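Endopolygalacturonase (Chondrostereum purpureum, PDB 1K5C) probably hydrolyses alpha-1,4 links between galacturonic acid units within polygalacturonate, the backbone of pectin, as a family 28 glycoside hydrolase. Local coordinates at residues Gly40-Met45 against Gly67-Gly72; Ala252-Leu257 against Ala292-Thr297; His95-Phe100 against Asn116-Ala121. All coordinates share one frame; numbering follows the deposited sequence. Where two conformers were deposited one is given.

Contact 1 (Gly40-Met45 against Gly67-Gly72); sequences GATVTM and GINFVG
V43 and F70 meet at the apolar centre of this contact, on the inward face of two parallel strands, 42-45 and 68-71, in the right-handed parallel beta-helix. CG1 of V43, anti to the backbone N (chi1 178°), reaches CE2 of F70 at 3.7 Å, while the other methyl, CG2, lies 4.3 Å from CG2 of I68. M45 closes the far end of the ring: its CG is 3.6 Å from F70 CZ, and its SD lies at the ring edge, 5.0 Å from the centroid of F70, a Met-aromatic contact. Flat F70 and flexible M45 suit this interior, because F70 also meets the rings of Y109 and F112 from the strand of the next turn, and M45 can bend to fit against F77.

Around this core the backbone bonds alternate in the parallel manner. N69 N donates to A41 O at 2.9 Å and V43 N to N69 O; V71 N then donates to V43 O and M45 N to V71 O. V43 uses both its N and its O here, whereas T42 and T44 turn their main chain to V20 and its neighbours on the preceding turn. On the outward face T42 and N69 run side by side, and N69 ND2 gives a hydrogen bond of 3.2 Å to T42 OG1. The other end of that amide, OD1, accepts from K110 NZ one turn further on. T44 and V71 continue this more exposed row.

The chemistry is therefore sorted by face: hydrocarbon, sulfur and aromatic carbon pack inward, whereas the amide of N69 links a hydroxyl and a lysine on neighbouring turns outside.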
ATOM      1  N   GLY A  40     -22.227  12.117   2.941  1.00 12.85           N
ATOM      2  CA  GLY A  40     -21.993  12.557   4.286  1.00 13.31           C
ATOM      3  C   GLY A  40     -22.412  11.586   5.363  1.00 13.16           C
ATOM      4  O   GLY A  40     -22.340  11.964   6.547  1.00 14.50           O
ATOM      5  N   ALA A  41     -22.841  10.367   5.026  1.00 12.61           N
ATOM      6  CA  ALA A  41     -23.337   9.465   6.062  1.00 12.88           C
ATOM      7  C   ALA A  41     -22.187   9.007   6.979  1.00 12.15           C
ATOM      8  O   ALA A  41     -21.026   8.861   6.530  1.00 12.85           O
ATOM      9  CB  ALA A  41     -23.979   8.251   5.413  1.00 13.54           C
ATOM     10  N   THR A  42     -22.556   8.747   8.220  1.00 12.18           N
ATOM     11  CA  THR A  42     -21.667   8.042   9.167  1.00 12.24           C
ATOM     12  C   THR A  42     -22.050   6.574   9.130  1.00 12.76           C
ATOM     13  O   THR A  42     -23.226   6.224   9.297  1.00 17.44           O
ATOM     14  CB  THR A  42     -21.845   8.602  10.556  1.00 13.02           C
ATOM     15  OG1 THR A  42     -21.392   9.993  10.583  1.00 14.52           O
ATOM     16  CG2 THR A  42     -20.993   7.849  11.614  1.00 15.36           C
ATOM     17  N   VAL A  43     -21.048   5.709   8.939  1.00 11.94           N
ATOM     18  CA  VAL A  43     -21.226   4.253   8.981  1.00 11.81           C
ATOM     19  C   VAL A  43     -20.392   3.776  10.142  1.00 12.00           C
ATOM     20  O   VAL A  43     -19.168   3.977  10.158  1.00 12.32           O
ATOM     21  CB  VAL A  43     -20.747   3.633   7.687  1.00 12.92           C
ATOM     22  CG1 VAL A  43     -20.892   2.095   7.746  1.00 14.56           C
ATOM     23  CG2 VAL A  43     -21.486   4.229   6.469  1.00 13.94           C
ATOM     24  N   THR A  44     -21.031   3.160  11.156  1.00 12.55           N
ATOM     25  CA  THR A  44     -20.361   2.704  12.345  1.00 12.67           C
ATOM     26  C   THR A  44     -20.416   1.204  12.427  1.00 12.45           C
ATOM     27  O   THR A  44     -21.520   0.624  12.364  1.00 13.30           O
ATOM     28  CB  THR A  44     -21.029   3.297  13.620  1.00 13.42           C
ATOM     29  OG1 THR A  44     -21.020   4.748  13.512  1.00 14.40           O
ATOM     30  CG2 THR A  44     -20.302   2.906  14.901  1.00 14.65           C
ATOM     31  N   MET A  45     -19.259   0.557  12.559  1.00 12.36           N
ATOM     32  CA  MET A  45     -19.231  -0.881  12.748  1.00 12.37           C
ATOM     33  C   MET A  45     -19.532  -1.257  14.185  1.00 12.70           C
ATOM     34  O   MET A  45     -18.958  -0.664  15.122  1.00 13.72           O
ATOM     35  CB  MET A  45     -17.837  -1.455  12.439  1.00 15.12           C
ATOM     36  CG  MET A  45     -17.474  -1.536  11.044  1.00 18.54           C
ATOM     37  SD  MET A  45     -15.973  -2.438  10.720  1.00 16.21           S
ATOM     38  CE  MET A  45     -16.357  -4.183  10.443  1.00 16.74           C
ATOM     39  N   GLY A  67     -17.819  11.960   1.128  1.00 12.21           N
ATOM     40  CA  GLY A  67     -17.786  12.528   2.488  1.00 13.30           C
ATOM     41  C   GLY A  67     -18.206  11.550   3.542  1.00 12.73           C
ATOM     42  O   GLY A  67     -18.784  11.930   4.575  1.00 13.92           O
ATOM     43  N   ILE A  68     -17.931  10.240   3.330  1.00 12.16           N
ATOM     44  CA  ILE A  68     -18.335   9.227   4.307  1.00 12.13           C
ATOM     45  C   ILE A  68     -17.479   9.336   5.566  1.00 11.89           C
ATOM     46  O   ILE A  68     -16.270   9.555   5.488  1.00 14.03           O
ATOM     47  CB  ILE A  68     -18.200   7.833   3.650  1.00 12.37           C
ATOM     48  CG1 ILE A  68     -19.014   7.733   2.331  1.00 12.99           C
ATOM     49  CG2 ILE A  68     -18.533   6.703   4.642  1.00 13.27           C
ATOM     50  CD1 ILE A  68     -20.468   8.207   2.515  1.00 15.05           C
ATOM     51  N   ASN A  69     -18.133   9.120   6.708  1.00 12.07           N
ATOM     52  CA  ASN A  69     -17.429   9.065   8.003  1.00 12.01           C
ATOM     53  C   ASN A  69     -17.577   7.618   8.492  1.00 11.24           C
ATOM     54  O   ASN A  69     -18.633   7.237   8.978  1.00 12.34           O
ATOM     55  CB  ASN A  69     -18.102  10.056   8.948  1.00 13.37           C
ATOM     56  CG  ASN A  69     -17.531  10.043  10.318  1.00 15.28           C
ATOM     57  OD1 ASN A  69     -16.340   9.779  10.493  1.00 20.41           O
ATOM     58  ND2 ASN A  69     -18.321  10.313  11.336  1.00 20.84           N
ATOM     59  N   PHE A  70     -16.519   6.806   8.319  1.00 11.46           N
ATOM     60  CA  PHE A  70     -16.565   5.404   8.688  1.00 11.57           C
ATOM     61  C   PHE A  70     -15.870   5.203  10.000  1.00 11.32           C
ATOM     62  O   PHE A  70     -14.661   5.481  10.123  1.00 12.17           O
ATOM     63  CB  PHE A  70     -15.960   4.530   7.563  1.00 11.78           C
ATOM     64  CG  PHE A  70     -16.175   3.053   7.765  1.00 11.61           C
ATOM     65  CD1 PHE A  70     -15.401   2.311   8.654  1.00 12.50           C
ATOM     66  CD2 PHE A  70     -17.171   2.396   7.014  1.00 12.41           C
ATOM     67  CE1 PHE A  70     -15.591   0.973   8.820  1.00 13.07           C
ATOM     68  CE2 PHE A  70     -17.384   1.043   7.185  1.00 13.47           C
ATOM     69  CZ  PHE A  70     -16.614   0.340   8.113  1.00 13.61           C
ATOM     70  N   VAL A  71     -16.625   4.744  11.006  1.00 11.67           N
ATOM     71  CA  VAL A  71     -16.174   4.629  12.379  1.00 12.01           C
ATOM     72  C   VAL A  71     -16.080   3.147  12.680  1.00 11.53           C
ATOM     73  O   VAL A  71     -17.098   2.464  12.883  1.00 12.12           O
ATOM     74  CB  VAL A  71     -17.172   5.360  13.328  1.00 12.81           C
ATOM     75  CG1 VAL A  71     -16.749   5.143  14.800  1.00 14.98           C
ATOM     76  CG2 VAL A  71     -17.297   6.827  12.941  1.00 15.18           C
ATOM     77  N   GLY A  72     -14.861   2.623  12.712  1.00 11.61           N
ATOM     78  CA  GLY A  72     -14.664   1.170  12.808  1.00 11.66           C
ATOM     79  C   GLY A  72     -14.853   0.591  14.175  1.00 11.37           C
ATOM     80  O   GLY A  72     -15.144  -0.608  14.307  1.00 11.72           O
TER

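Contact 2 (Ala252-Leu257 against Ala292-Thr297); sequences AKYGVL and AATRVT
Y254 and T294 stand side by side on neighbouring parallel strands, 254-259 and 294-299, which belong to successive turns of the parallel beta-helix. CD1 of Y254 lies 3.6 Å from CB of T294, and Y254 OH is hydrogen-bonded to a water at 3.0 Å that also bonds T297 OG1 at 2.9 Å. T297 OG1 has a further partner in T321 N, so a threonine suits the site: its oxygen serves two neighbours while CG2 packs on L257 CD1. Within its own segment, L257 CD1 sits over the centre of the Y254 ring. An alanine in place of Y254 would probably leave the water without one of its holders and open a gap beside T294 and beneath L257.

Four main-chain bonds cross between the strands; the first strand's other side pairs with M222, G224 and V225. T294 N donates to K253 O at 2.9 Å. Next, two successive amides of the first strand act as donors, G255 N to T294 O and V256 N to R295 O, because both chains turn a corner here; V256 O then accepts from T297 N at 3.0 Å. Glycine suits the corner, since a beta carbon on G255 would run into R295 O.

The R295 guanidinium looks outside the pair, donating to Y334 O and G316 O and making a salt bridge with the C-terminal carboxylate of L335. L257 lies about 4 Å from R226, a galacturonate-binding residue, measured between side chains. On the inward face the branched valines run alongside each other, with V256 CB 4.0 Å from V296 CG2.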
ATOM      1  N   ALA A 252      16.282  -6.856   4.593  1.00 12.43           N
ATOM      2  CA  ALA A 252      16.986  -8.030   4.092  1.00 13.32           C
ATOM      3  C   ALA A 252      17.641  -7.849   2.750  1.00 13.04           C
ATOM      4  O   ALA A 252      18.713  -8.472   2.500  1.00 14.44           O
ATOM      5  CB  ALA A 252      16.032  -9.238   4.010  1.00 14.99           C
ATOM      6  N   LYS A 253      17.086  -7.071   1.838  1.00 12.68           N
ATOM      7  CA  LYS A 253      17.553  -7.041   0.461  1.00 13.11           C
ATOM      8  C   LYS A 253      18.085  -5.669   0.065  1.00 12.31           C
ATOM      9  O   LYS A 253      19.292  -5.571  -0.299  1.00 12.96           O
ATOM     10  CB  LYS A 253      16.525  -7.520  -0.583  1.00 14.18           C
ATOM     11  CG  LYS A 253      17.256  -8.004  -1.826  0.54 13.67           C
ATOM     12  CD  LYS A 253      16.294  -8.572  -2.876  0.54 15.49           C
ATOM     13  CE  LYS A 253      17.095  -9.077  -4.089  0.54 17.62           C
ATOM     14  NZ  LYS A 253      16.220  -9.683  -5.104  0.54 18.79           N
ATOM     15  N   TYR A 254      17.267  -4.608   0.057  1.00 11.90           N
ATOM     16  CA  TYR A 254      17.742  -3.267  -0.270  1.00 11.69           C
ATOM     17  C   TYR A 254      17.157  -2.238   0.682  1.00 11.58           C
ATOM     18  O   TYR A 254      15.933  -2.171   0.850  1.00 11.72           O
ATOM     19  CB  TYR A 254      17.331  -2.799  -1.668  1.00 12.93           C
ATOM     20  CG  TYR A 254      17.976  -3.517  -2.828  1.00 12.41           C
ATOM     21  CD1 TYR A 254      19.159  -2.983  -3.379  1.00 13.05           C
ATOM     22  CD2 TYR A 254      17.432  -4.633  -3.405  1.00 13.97           C
ATOM     23  CE1 TYR A 254      19.785  -3.616  -4.465  1.00 15.13           C
ATOM     24  CE2 TYR A 254      18.047  -5.255  -4.527  1.00 15.49           C
ATOM     25  CZ  TYR A 254      19.218  -4.697  -5.015  1.00 15.28           C
ATOM     26  OH  TYR A 254      19.832  -5.317  -6.116  1.00 19.44           O
ATOM     27  N   GLY A 255      18.014  -1.369   1.263  1.00 11.35           N
ATOM     28  CA  GLY A 255      17.463  -0.247   1.999  1.00 11.70           C
ATOM     29  C   GLY A 255      16.618   0.661   1.136  1.00 11.04           C
ATOM     30  O   GLY A 255      15.472   0.993   1.492  1.00 11.02           O
ATOM     31  N   VAL A 256      17.199   1.059  -0.007  1.00 11.25           N
ATOM     32  CA  VAL A 256      16.532   1.823  -1.035  1.00 11.28           C
ATOM     33  C   VAL A 256      16.795   1.138  -2.352  1.00 11.06           C
ATOM     34  O   VAL A 256      17.942   0.880  -2.697  1.00 11.53           O
ATOM     35  CB  VAL A 256      17.077   3.287  -1.115  1.00 11.17           C
ATOM     36  CG1 VAL A 256      16.441   4.078  -2.250  1.00 12.34           C
ATOM     37  CG2 VAL A 256      16.963   4.020   0.231  1.00 12.16           C
ATOM     38  N   LEU A 257      15.701   0.866  -3.139  1.00 11.44           N
ATOM     39  CA  LEU A 257      15.854   0.390  -4.502  1.00 11.67           C
ATOM     40  C   LEU A 257      14.931   1.219  -5.393  1.00 11.25           C
ATOM     41  O   LEU A 257      13.720   1.187  -5.251  1.00 12.05           O
ATOM     42  CB  LEU A 257      15.552  -1.111  -4.654  1.00 12.08           C
ATOM     43  CG  LEU A 257      15.620  -1.657  -6.108  1.00 13.05           C
ATOM     44  CD1 LEU A 257      17.022  -1.539  -6.689  1.00 13.20           C
ATOM     45  CD2 LEU A 257      15.143  -3.096  -6.156  1.00 14.33           C
ATOM     46  N   ALA A 292      23.754  -9.228   4.693  1.00 18.18           N
ATOM     47  CA  ALA A 292      23.806  -9.607   3.287  1.00 20.20           C
ATOM     48  C   ALA A 292      23.086  -8.647   2.369  1.00 17.27           C
ATOM     49  O   ALA A 292      23.025  -8.856   1.173  1.00 19.16           O
ATOM     50  CB  ALA A 292      23.190 -11.001   3.068  1.00 24.36           C
ATOM     51  N   ALA A 293      22.501  -7.564   2.956  1.00 14.65           N
ATOM     52  CA  ALA A 293      21.696  -6.636   2.179  1.00 14.31           C
ATOM     53  C   ALA A 293      22.569  -5.594   1.487  1.00 13.65           C
ATOM     54  O   ALA A 293      23.746  -5.398   1.831  1.00 14.88           O
ATOM     55  CB  ALA A 293      20.715  -5.937   3.104  1.00 14.38           C
ATOM     56  N   THR A 294      21.957  -4.918   0.520  1.00 13.28           N
ATOM     57  CA  THR A 294      22.524  -3.748  -0.153  1.00 13.20           C
ATOM     58  C   THR A 294      21.917  -2.477   0.423  1.00 12.34           C
ATOM     59  O   THR A 294      20.711  -2.427   0.697  1.00 13.29           O
ATOM     60  CB  THR A 294      22.252  -3.845  -1.656  1.00 13.54           C
ATOM     61  OG1 THR A 294      22.921  -5.011  -2.173  1.00 15.36           O
ATOM     62  CG2 THR A 294      22.737  -2.630  -2.410  1.00 15.13           C
ATOM     63  N   ARG A 295      22.731  -1.443   0.622  1.00 12.52           N
ATOM     64  CA  ARG A 295      22.227  -0.162   1.154  1.00 12.19           C
ATOM     65  C   ARG A 295      21.313   0.557   0.155  1.00 11.72           C
ATOM     66  O   ARG A 295      20.105   0.648   0.392  1.00 11.93           O
ATOM     67  CB  ARG A 295      23.396   0.719   1.619  1.00 12.35           C
ATOM     68  CG  ARG A 295      24.085   0.116   2.882  1.00 12.97           C
ATOM     69  CD  ARG A 295      25.107   1.054   3.459  1.00 13.98           C
ATOM     70  NE  ARG A 295      26.297   1.359   2.659  1.00 14.22           N
ATOM     71  CZ  ARG A 295      27.385   0.562   2.687  1.00 14.37           C
ATOM     72  NH1 ARG A 295      27.424  -0.581   3.359  1.00 15.16           N
ATOM     73  NH2 ARG A 295      28.465   0.914   1.980  1.00 17.67           N
ATOM     74  N   VAL A 296      21.890   1.057  -0.933  1.00 12.31           N
ATOM     75  CA  VAL A 296      21.122   1.828  -1.929  1.00 12.51           C
ATOM     76  C   VAL A 296      21.532   1.421  -3.331  1.00 12.30           C
ATOM     77  O   VAL A 296      22.718   1.456  -3.670  1.00 13.00           O
ATOM     78  CB  VAL A 296      21.416   3.328  -1.740  1.00 12.80           C
ATOM     79  CG1 VAL A 296      20.777   4.167  -2.859  1.00 14.29           C
ATOM     80  CG2 VAL A 296      20.973   3.830  -0.374  1.00 13.93           C
ATOM     81  N   THR A 297      20.547   1.119  -4.169  1.00 12.25           N
ATOM     82  CA  THR A 297      20.773   1.008  -5.611  1.00 12.56           C
ATOM     83  C   THR A 297      19.742   1.899  -6.327  1.00 11.62           C
ATOM     84  O   THR A 297      18.543   1.838  -6.012  1.00 12.03           O
ATOM     85  CB  THR A 297      20.719  -0.431  -6.121  1.00 12.87           C
ATOM     86  OG1 THR A 297      21.986  -1.032  -5.698  1.00 14.35           O
ATOM     87  CG2 THR A 297      20.586  -0.576  -7.637  1.00 13.87           C
TER
HETATM   88  O   HOH W   1      22.306  -3.740  -6.666  1.00 21.28           O

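Contact 3 (His95-Phe100 against Asn116-Ala121); sequences HKPHPF and NSPAQA
The H98 imidazole runs alongside the Q120 amide, the two planes inclined by 28°. Q120 OE1 comes within 3.2 Å of H98 CB, and the turn at chi2 (87°) bends CD of Q120 toward the histidine; NE2 donates to T90 OG1. The second flat group, F100, is approached obliquely: S117 CB is 3.9 Å from its CD2 and P118 CD 4.3 Å from its CG, while F51 meets the ring edge-to-face. P97 and P118 cross at about a right angle, with P97 CD 3.8 Å from P118 CB.

Between the two segments the main chain makes one good bond and one weak one: F100 N donates to Q120 O at 2.9 Å and weakly to A121 O. A water accepts from A119 N and donates to P97 O and to Q120 O, each at 2.8 Å. Prolines suit such irregular loops, having no amide hydrogen that needs a partner; the peptide before P99 is cis.

Q120 O thus takes two donors, F100 N and the water, so polar backbone without regular strand pairing is satisfied inside a buried joint, close to the galacturonate-binding N151.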
ATOM      1  N   HIS A  95      -6.903 -19.908  -6.447  1.00 15.15           N
ATOM      2  CA  HIS A  95      -7.523 -18.585  -6.626  1.00 15.12           C
ATOM      3  C   HIS A  95      -7.493 -17.810  -5.331  1.00 13.80           C
ATOM      4  O   HIS A  95      -7.833 -18.363  -4.275  1.00 15.85           O
ATOM      5  CB  HIS A  95      -8.976 -18.833  -7.069  1.00 19.03           C
ATOM      6  CG  HIS A  95      -9.738 -17.564  -7.154  1.00 18.67           C
ATOM      7  ND1 HIS A  95     -10.660 -17.150  -6.214  1.00 18.53           N
ATOM      8  CD2 HIS A  95      -9.757 -16.634  -8.122  1.00 19.28           C
ATOM      9  CE1 HIS A  95     -11.222 -16.006  -6.599  1.00 16.02           C
ATOM     10  NE2 HIS A  95     -10.679 -15.649  -7.799  1.00 19.91           N
ATOM     11  N   LYS A  96      -7.109 -16.540  -5.382  1.00 13.53           N
ATOM     12  CA  LYS A  96      -7.152 -15.649  -4.230  1.00 13.23           C
ATOM     13  C   LYS A  96      -8.149 -14.521  -4.517  1.00 12.74           C
ATOM     14  O   LYS A  96      -7.852 -13.684  -5.388  1.00 15.09           O
ATOM     15  CB  LYS A  96      -5.776 -15.017  -3.924  1.00 13.72           C
ATOM     16  CG  LYS A  96      -4.560 -15.944  -4.050  1.00 14.31           C
ATOM     17  CD  LYS A  96      -4.616 -17.100  -3.056  1.00 14.69           C
ATOM     18  CE  LYS A  96      -3.278 -17.892  -2.957  1.00 14.34           C
ATOM     19  NZ  LYS A  96      -2.766 -18.428  -4.257  1.00 13.32           N
ATOM     20  N   PRO A  97      -9.271 -14.365  -3.821  1.00 11.60           N
ATOM     21  CA  PRO A  97     -10.099 -13.185  -4.023  1.00 11.76           C
ATOM     22  C   PRO A  97      -9.296 -11.920  -3.663  1.00 11.17           C
ATOM     23  O   PRO A  97      -8.784 -11.813  -2.540  1.00 12.18           O
ATOM     24  CB  PRO A  97     -11.268 -13.414  -3.056  1.00 12.73           C
ATOM     25  CG  PRO A  97     -11.335 -14.930  -2.838  1.00 12.85           C
ATOM     26  CD  PRO A  97      -9.852 -15.326  -2.877  1.00 12.35           C
ATOM     27  N   HIS A  98      -9.201 -10.998  -4.617  1.00 11.42           N
ATOM     28  CA  HIS A  98      -8.395  -9.799  -4.358  1.00 11.36           C
ATOM     29  C   HIS A  98      -8.904  -8.660  -5.229  1.00 11.12           C
ATOM     30  O   HIS A  98      -9.447  -8.935  -6.327  1.00 12.43           O
ATOM     31  CB  HIS A  98      -6.896 -10.032  -4.600  1.00 12.29           C
ATOM     32  CG  HIS A  98      -6.545 -10.255  -6.048  1.00 12.14           C
ATOM     33  ND1 HIS A  98      -6.004  -9.320  -6.899  1.00 15.06           N
ATOM     34  CD2 HIS A  98      -6.738 -11.403  -6.784  1.00 12.43           C
ATOM     35  CE1 HIS A  98      -5.830  -9.891  -8.097  1.00 16.13           C
ATOM     36  NE2 HIS A  98      -6.270 -11.098  -8.039  1.00 17.19           N
ATOM     37  N   PRO A  99      -8.749  -7.418  -4.796  1.00 10.90           N
ATOM     38  CA  PRO A  99      -8.421  -7.048  -3.399  1.00 10.78           C
ATOM     39  C   PRO A  99      -9.523  -7.564  -2.486  1.00 10.38           C
ATOM     40  O   PRO A  99     -10.619  -7.948  -2.934  1.00 11.36           O
ATOM     41  CB  PRO A  99      -8.379  -5.504  -3.467  1.00 11.22           C
ATOM     42  CG  PRO A  99      -9.421  -5.180  -4.504  1.00 11.91           C
ATOM     43  CD  PRO A  99      -9.252  -6.265  -5.556  1.00 12.31           C
ATOM     44  N   PHE A 100      -9.261  -7.520  -1.168  1.00 10.10           N
ATOM     45  CA  PHE A 100     -10.295  -7.923  -0.211  1.00 10.38           C
ATOM     46  C   PHE A 100     -11.337  -6.815  -0.090  1.00 10.27           C
ATOM     47  O   PHE A 100     -12.534  -7.043  -0.314  1.00 10.58           O
ATOM     48  CB  PHE A 100      -9.584  -8.322   1.085  1.00 10.38           C
ATOM     49  CG  PHE A 100     -10.485  -8.787   2.213  1.00 10.13           C
ATOM     50  CD1 PHE A 100     -11.775  -9.275   1.999  1.00 11.06           C
ATOM     51  CD2 PHE A 100      -9.999  -8.743   3.512  1.00 11.52           C
ATOM     52  CE1 PHE A 100     -12.541  -9.687   3.090  1.00 11.47           C
ATOM     53  CE2 PHE A 100     -10.746  -9.143   4.593  1.00 11.99           C
ATOM     54  CZ  PHE A 100     -12.049  -9.618   4.389  1.00 11.30           C
ATOM     55  N   ASN A 116      -6.113 -11.223   7.940  1.00 10.23           N
ATOM     56  CA  ASN A 116      -5.917 -12.376   7.046  1.00 10.64           C
ATOM     57  C   ASN A 116      -6.650 -12.227   5.697  1.00 10.28           C
ATOM     58  O   ASN A 116      -7.483 -13.046   5.304  1.00 10.81           O
ATOM     59  CB  ASN A 116      -6.271 -13.674   7.770  1.00 11.02           C
ATOM     60  CG  ASN A 116      -5.403 -13.833   9.012  1.00 11.21           C
ATOM     61  OD1 ASN A 116      -4.240 -13.365   9.020  1.00 11.44           O
ATOM     62  ND2 ASN A 116      -5.949 -14.497  10.017  1.00 11.72           N
ATOM     63  N   SER A 117      -6.277 -11.174   4.958  1.00 10.31           N
ATOM     64  CA  SER A 117      -6.744 -11.075   3.585  1.00 10.35           C
ATOM     65  C   SER A 117      -6.211 -12.260   2.758  1.00 10.10           C
ATOM     66  O   SER A 117      -5.094 -12.715   2.952  1.00 10.79           O
ATOM     67  CB  SER A 117      -6.306  -9.742   2.970  1.00 10.42           C
ATOM     68  OG  SER A 117      -4.877  -9.594   2.956  1.00 10.36           O
ATOM     69  N   PRO A 118      -7.008 -12.735   1.764  1.00 10.38           N
ATOM     70  CA  PRO A 118      -6.491 -13.804   0.885  1.00 10.37           C
ATOM     71  C   PRO A 118      -5.232 -13.380   0.155  1.00 10.13           C
ATOM     72  O   PRO A 118      -4.317 -14.218   0.009  1.00 11.02           O
ATOM     73  CB  PRO A 118      -7.668 -14.108  -0.055  1.00 11.20           C
ATOM     74  CG  PRO A 118      -8.899 -13.794   0.824  1.00 11.35           C
ATOM     75  CD  PRO A 118      -8.462 -12.513   1.578  1.00 10.95           C
ATOM     76  N   ALA A 119      -5.193 -12.154  -0.326  1.00 10.11           N
ATOM     77  CA  ALA A 119      -3.994 -11.589  -1.004  1.00 10.46           C
ATOM     78  C   ALA A 119      -4.053 -10.083  -0.723  1.00 10.12           C
ATOM     79  O   ALA A 119      -4.032  -9.679   0.447  1.00 10.38           O
ATOM     80  CB  ALA A 119      -3.921 -12.019  -2.461  1.00 11.10           C
ATOM     81  N   GLN A 120      -4.137  -9.246  -1.752  1.00 10.19           N
ATOM     82  CA  GLN A 120      -4.028  -7.813  -1.512  1.00 10.43           C
ATOM     83  C   GLN A 120      -5.204  -7.358  -0.635  1.00  9.98           C
ATOM     84  O   GLN A 120      -6.362  -7.734  -0.850  1.00 10.29           O
ATOM     85  CB  GLN A 120      -4.062  -7.021  -2.845  1.00 10.72           C
ATOM     86  CG  GLN A 120      -2.832  -7.276  -3.733  1.00 11.30           C
ATOM     87  CD  GLN A 120      -2.967  -8.497  -4.650  1.00 11.30           C
ATOM     88  OE1 GLN A 120      -3.805  -9.373  -4.459  1.00 11.90           O
ATOM     89  NE2 GLN A 120      -2.059  -8.624  -5.630  1.00 13.49           N
ATOM     90  N   ALA A 121      -4.883  -6.529   0.391  1.00 10.13           N
ATOM     91  CA  ALA A 121      -5.879  -6.235   1.430  1.00 10.09           C
ATOM     92  C   ALA A 121      -6.820  -5.105   1.061  1.00 10.31           C
ATOM     93  O   ALA A 121      -8.024  -5.345   0.897  1.00 11.96           O
ATOM     94  CB  ALA A 121      -5.156  -5.983   2.757  1.00 10.67           C
TER
HETATM   95  O   HOH W   2      -7.346 -10.352  -0.660  1.00 10.66           O

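In the fold
Along the chain the order is contact 1, contact 3, contact 2, each closing before the next opens. All three join consecutive turns of the beta-helix, but on different parts of it. Contact 1 pairs strands 42-45 and 68-71 near the N-terminal end; contact 2 pairs 254-259 with 294-299 in another parallel sheet, near the C-terminal end, with its centre about 41 Å away. Contact 3 lies in loops leading into strands 101-104 and 122-127 of that same second sheet, its centre about 23 Å from that of contact 1 and 28 Å from that of contact 2. Contacts 2 and 3 come near galacturonate-binding residues, whereas contact 1 lies away from the known binding residues.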